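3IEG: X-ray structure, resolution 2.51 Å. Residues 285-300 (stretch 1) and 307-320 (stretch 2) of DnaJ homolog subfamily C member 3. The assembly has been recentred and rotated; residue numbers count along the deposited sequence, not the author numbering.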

# COMPACT_ATOMS: atom_id res chain seq x y z
N ASP A 285 20.46 25.02 21.63
CA ASP A 285 20.71 26.46 21.67
C ASP A 285 21.08 26.87 23.10
O ASP A 285 21.13 28.05 23.44
CB ASP A 285 19.46 27.22 21.21
CG ASP A 285 19.77 28.61 20.69
OD1 ASP A 285 20.90 28.84 20.19
OD2 ASP A 285 18.87 29.48 20.76
N GLU A 286 21.37 25.86 23.93
CA GLU A 286 21.64 26.03 25.35
C GLU A 286 20.71 27.05 26.03
O GLU A 286 21.17 28.04 26.58
CB GLU A 286 23.11 26.37 25.59
CG GLU A 286 24.04 25.22 25.28
CD GLU A 286 25.51 25.60 25.41
OE1 GLU A 286 25.84 26.81 25.40
OE2 GLU A 286 26.35 24.67 25.52
N LYS A 287 19.41 26.78 25.95
CA LYS A 287 18.40 27.57 26.64
C LYS A 287 17.56 26.67 27.57
O LYS A 287 16.41 26.35 27.28
CB LYS A 287 17.56 28.37 25.64
CG LYS A 287 18.34 29.55 25.07
CD LYS A 287 17.62 30.30 23.96
CE LYS A 287 18.38 31.61 23.66
NZ LYS A 287 18.07 32.19 22.31
N PRO A 288 18.16 26.27 28.70
CA PRO A 288 17.69 25.16 29.54
C PRO A 288 16.29 25.29 30.12
O PRO A 288 15.57 24.30 30.13
CB PRO A 288 18.73 25.11 30.66
CG PRO A 288 19.32 26.47 30.69
CD PRO A 288 19.36 26.90 29.27
N VAL A 289 15.91 26.46 30.61
CA VAL A 289 14.58 26.64 31.23
C VAL A 289 13.47 26.24 30.27
O VAL A 289 12.61 25.43 30.62
CB VAL A 289 14.34 28.10 31.74
CG1 VAL A 289 12.95 28.23 32.39
CG2 VAL A 289 15.43 28.53 32.73
N GLU A 290 13.50 26.80 29.06
CA GLU A 290 12.50 26.49 28.03
C GLU A 290 12.62 25.04 27.58
O GLU A 290 11.61 24.38 27.36
CB GLU A 290 12.61 27.43 26.82
CG GLU A 290 12.49 28.93 27.14
CD GLU A 290 13.84 29.58 27.45
OE1 GLU A 290 14.45 29.27 28.51
OE2 GLU A 290 14.31 30.40 26.62
N ALA A 291 13.85 24.56 27.47
CA ALA A 291 14.10 23.19 27.08
C ALA A 291 13.38 22.20 27.99
O ALA A 291 12.67 21.32 27.49
CB ALA A 291 15.59 22.90 27.05
N ILE A 292 13.53 22.34 29.31
CA ILE A 292 12.91 21.38 30.22
C ILE A 292 11.38 21.48 30.22
O ILE A 292 10.71 20.47 30.39
CB ILE A 292 13.47 21.37 31.69
CG1 ILE A 292 12.65 22.29 32.60
CG2 ILE A 292 14.96 21.68 31.74
CD1 ILE A 292 12.17 21.61 33.88
N ARG A 293 10.84 22.68 29.99
CA ARG A 293 9.38 22.85 29.99
C ARG A 293 8.73 22.05 28.88
O ARG A 293 7.80 21.28 29.12
CB ARG A 293 8.95 24.33 29.92
CG ARG A 293 9.46 25.20 31.07
CD ARG A 293 8.64 26.50 31.27
NE ARG A 293 9.43 27.53 31.97
CZ ARG A 293 8.92 28.55 32.66
NH1 ARG A 293 7.61 28.71 32.80
NH2 ARG A 293 9.74 29.43 33.25
N ILE A 294 9.23 22.21 27.65
CA ILE A 294 8.57 21.58 26.51
C ILE A 294 9.03 20.17 26.23
O ILE A 294 8.27 19.38 25.70
CB ILE A 294 8.56 22.47 25.23
CG1 ILE A 294 9.70 22.11 24.27
CG2 ILE A 294 8.54 23.97 25.60
CD1 ILE A 294 11.04 22.67 24.66
N CYS A 295 10.26 19.82 26.60
CA CYS A 295 10.67 18.42 26.51
C CYS A 295 9.82 17.59 27.47
O CYS A 295 9.50 16.44 27.18
CB CYS A 295 12.17 18.23 26.78
SG CYS A 295 13.28 19.06 25.61
N SER A 296 9.45 18.19 28.61
CA SER A 296 8.51 17.56 29.54
C SER A 296 7.13 17.36 28.91
O SER A 296 6.54 16.30 29.06
CB SER A 296 8.37 18.38 30.81
OG SER A 296 9.59 18.37 31.53
N GLU A 297 6.64 18.38 28.21
CA GLU A 297 5.35 18.26 27.52
C GLU A 297 5.36 17.08 26.57
O GLU A 297 4.50 16.22 26.66
CB GLU A 297 5.03 19.52 26.73
CG GLU A 297 4.78 20.74 27.58
CD GLU A 297 4.49 21.94 26.74
OE1 GLU A 297 4.00 21.76 25.60
OE2 GLU A 297 4.76 23.07 27.22
N VAL A 298 6.35 17.04 25.68
CA VAL A 298 6.51 15.92 24.76
C VAL A 298 6.49 14.61 25.55
O VAL A 298 5.79 13.68 25.18
CB VAL A 298 7.80 16.05 23.90
CG1 VAL A 298 7.94 14.90 22.92
CG2 VAL A 298 7.80 17.35 23.13
N LEU A 299 7.23 14.57 26.66
CA LEU A 299 7.35 13.37 27.47
C LEU A 299 6.07 13.01 28.22
O LEU A 299 5.83 11.84 28.52
CB LEU A 299 8.52 13.48 28.44
CG LEU A 299 9.87 13.16 27.80
CD1 LEU A 299 11.00 13.73 28.64
CD2 LEU A 299 10.05 11.67 27.61
N GLN A 300 5.25 14.00 28.52
CA GLN A 300 3.92 13.75 29.07
C GLN A 300 3.15 12.86 28.11
O GLN A 300 2.52 11.89 28.53
CB GLN A 300 3.16 15.06 29.28
CG GLN A 300 3.45 15.77 30.61
CD GLN A 300 2.74 15.15 31.80
OE1 GLN A 300 1.77 14.40 31.65
NE2 GLN A 300 3.21 15.47 33.00
N ASN A 307 14.81 10.76 22.13
CA ASN A 307 15.34 12.09 21.76
C ASN A 307 15.02 13.17 22.80
O ASN A 307 15.88 13.97 23.17
CB ASN A 307 14.81 12.54 20.39
CG ASN A 307 15.31 11.68 19.25
OD1 ASN A 307 16.42 11.14 19.29
ND2 ASN A 307 14.50 11.57 18.20
N ALA A 308 13.77 13.16 23.27
CA ALA A 308 13.28 14.10 24.28
C ALA A 308 13.98 13.88 25.62
O ALA A 308 14.30 14.84 26.33
CB ALA A 308 11.76 13.99 24.44
N LEU A 309 14.21 12.61 25.96
CA LEU A 309 14.94 12.27 27.17
C LEU A 309 16.37 12.80 27.14
O LEU A 309 16.81 13.45 28.08
CB LEU A 309 14.92 10.76 27.41
CG LEU A 309 13.56 10.23 27.88
CD1 LEU A 309 13.49 8.71 27.78
CD2 LEU A 309 13.25 10.71 29.30
N LYS A 310 17.07 12.52 26.04
CA LYS A 310 18.46 12.96 25.86
C LYS A 310 18.57 14.48 25.89
O LYS A 310 19.48 15.03 26.51
CB LYS A 310 19.03 12.43 24.54
CG LYS A 310 19.41 10.95 24.54
CD LYS A 310 19.50 10.36 23.12
CE LYS A 310 20.61 11.00 22.30
NZ LYS A 310 20.62 10.45 20.92
N ASP A 311 17.63 15.14 25.21
CA ASP A 311 17.67 16.60 25.11
C ASP A 311 17.31 17.27 26.44
O ASP A 311 17.94 18.28 26.81
CB ASP A 311 16.81 17.10 23.94
CG ASP A 311 17.43 16.78 22.59
OD1 ASP A 311 18.65 16.57 22.54
OD2 ASP A 311 16.70 16.73 21.58
N ARG A 312 16.33 16.71 27.15
CA ARG A 312 16.03 17.19 28.51
C ARG A 312 17.23 16.95 29.43
O ARG A 312 17.61 17.84 30.20
CB ARG A 312 14.76 16.57 29.10
CG ARG A 312 14.33 17.29 30.37
CD ARG A 312 12.93 16.94 30.80
NE ARG A 312 12.89 15.59 31.35
CZ ARG A 312 11.81 15.02 31.86
NH1 ARG A 312 10.65 15.67 31.91
NH2 ARG A 312 11.89 13.78 32.33
N ALA A 313 17.82 15.76 29.35
CA ALA A 313 19.05 15.47 30.07
C ALA A 313 20.07 16.57 29.80
O ALA A 313 20.48 17.27 30.73
CB ALA A 313 19.60 14.11 29.67
N GLU A 314 20.46 16.76 28.55
CA GLU A 314 21.43 17.80 28.21
C GLU A 314 21.07 19.16 28.84
O GLU A 314 21.96 19.91 29.25
CB GLU A 314 21.62 17.92 26.70
CG GLU A 314 22.77 17.06 26.15
CD GLU A 314 22.99 17.25 24.63
OE1 GLU A 314 23.02 18.42 24.17
OE2 GLU A 314 23.13 16.22 23.92
N ALA A 315 19.78 19.47 28.93
CA ALA A 315 19.35 20.73 29.53
C ALA A 315 19.51 20.75 31.06
O ALA A 315 19.79 21.79 31.63
CB ALA A 315 17.92 21.04 29.15
N TYR A 316 19.32 19.59 31.70
CA TYR A 316 19.50 19.47 33.15
C TYR A 316 20.93 19.75 33.60
O TYR A 316 21.15 20.31 34.67
CB TYR A 316 19.07 18.10 33.66
CG TYR A 316 17.59 17.95 33.88
CD1 TYR A 316 16.94 16.75 33.60
CD2 TYR A 316 16.83 19.02 34.38
CE1 TYR A 316 15.58 16.62 33.80
CE2 TYR A 316 15.46 18.89 34.58
CZ TYR A 316 14.85 17.69 34.29
OH TYR A 316 13.50 17.55 34.49
N LEU A 317 21.89 19.34 32.77
CA LEU A 317 23.31 19.52 33.03
C LEU A 317 23.76 20.99 33.03
O LEU A 317 24.61 21.37 33.84
CB LEU A 317 24.15 18.73 32.01
CG LEU A 317 24.10 17.20 32.03
CD1 LEU A 317 24.84 16.63 30.82
CD2 LEU A 317 24.70 16.66 33.32
N ILE A 318 23.21 21.80 32.13
CA ILE A 318 23.48 23.23 32.17
C ILE A 318 22.98 23.75 33.51
O ILE A 318 23.69 24.46 34.21
CB ILE A 318 22.85 23.99 30.96
CG1 ILE A 318 23.35 23.37 29.65
CG2 ILE A 318 23.19 25.49 31.03
CD1 ILE A 318 22.59 23.82 28.39
N GLU A 319 21.78 23.32 33.89
CA GLU A 319 21.19 23.67 35.18
C GLU A 319 21.86 22.98 36.38
O GLU A 319 21.38 23.11 37.51
CB GLU A 319 19.71 23.33 35.18
CG GLU A 319 18.89 24.11 34.21
CD GLU A 319 18.82 25.57 34.56
OE1 GLU A 319 19.74 26.32 34.16
OE2 GLU A 319 17.85 25.97 35.24
N GLU A 320 22.93 22.24 36.13
CA GLU A 320 23.68 21.55 37.19
C GLU A 320 22.84 20.58 38.01
O GLU A 320 23.23 20.17 39.10
CB GLU A 320 24.45 22.55 38.08
CG GLU A 320 25.82 22.93 37.51
CD GLU A 320 26.39 24.25 38.04
OE1 GLU A 320 25.83 24.83 39.00
OE2 GLU A 320 27.41 24.71 37.49

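How do the two backbones lie against each other? The helix of stretch 1 and the helix of stretch 2 run nearly antiparallel, with 152° between their N-to-C directions and a closest axis approach of 8.8 Å. The CA atoms of Pro288 and Ala315 are 4.7 Å apart, those of Ile292 and Arg312 are 5.5 Å apart, and those of Cys295 and Ala308 are also 5.5 Å apart. Ala291 and Ala315, each with its CB toward the other stretch, meet methyl to methyl, Ala291 CB lying 3.6 Å from Ala315 CB, and Pro288 CB rests 3.6 Å from the carbonyl Ala315 O.

Why does Arg312 reach across as it does? Its CA-to-CB bond points sideways, but chi1 and chi2 are t and chi3 is p (73°), and in this conformation the end of the side chain comes nearer the other helix. There it sits as a knob among Ile292, Cys295, Ser296 and Leu299. Its aliphatic part packs too, with Arg312 CB 3.9 Å from Cys295 CB, while Leu299 CD1 lies over one face of the guanidinium, 3.6 Å from Arg312 CZ. NE and NH2 are hydrogen-bonded elsewhere in the structure.

What fixes the polar contact at Ser296? The m rotamer, chi1 -66°, swings the hydroxyl back along its own helix, where Ser296 OG donates to Ile292 O at 2.6 Å. With its proton used there, the oxygen can accept from Arg312: Arg312 NH1 donates to Ser296 OG at 2.9 Å, with an N-H...O angle of 148°. Ser296 OG lies near the guanidinium plane, at its edge, where the N-H groups point; this is the one hydrogen bond between the stretches.

How do the leucines close one end of the contact? Leu299 has chi1 m and chi2 t, a common helical leucine conformation, and its CA-to-CB bond points toward the other helix. Leu299 CG packs 3.9 Å from Ala308 CB, and Leu299 CD2 is 3.7 Å from Leu309 CD2. Leu309 starts away from the contact, yet the same m,t pairing leaves its end nearer.

What fills the middle of the contact and its far end? In the middle, Ile292 has chi1 at 93° and chi2 at 128°, both between wells; in this conformation Ile292 CG2 lies 4.0 Å from both Ala315 CB and Tyr316 CE2. Tyr316 also begins away, but its long side chain brings the ring within reach. At the far end, Ile318, m then t, extends its CD1 to 3.7 Å from Glu286 CG, while Ile318 CG2 meets Pro288 CG at 4.0 Å and Glu319 OE1 lies 3.5 Å from Pro288 CG.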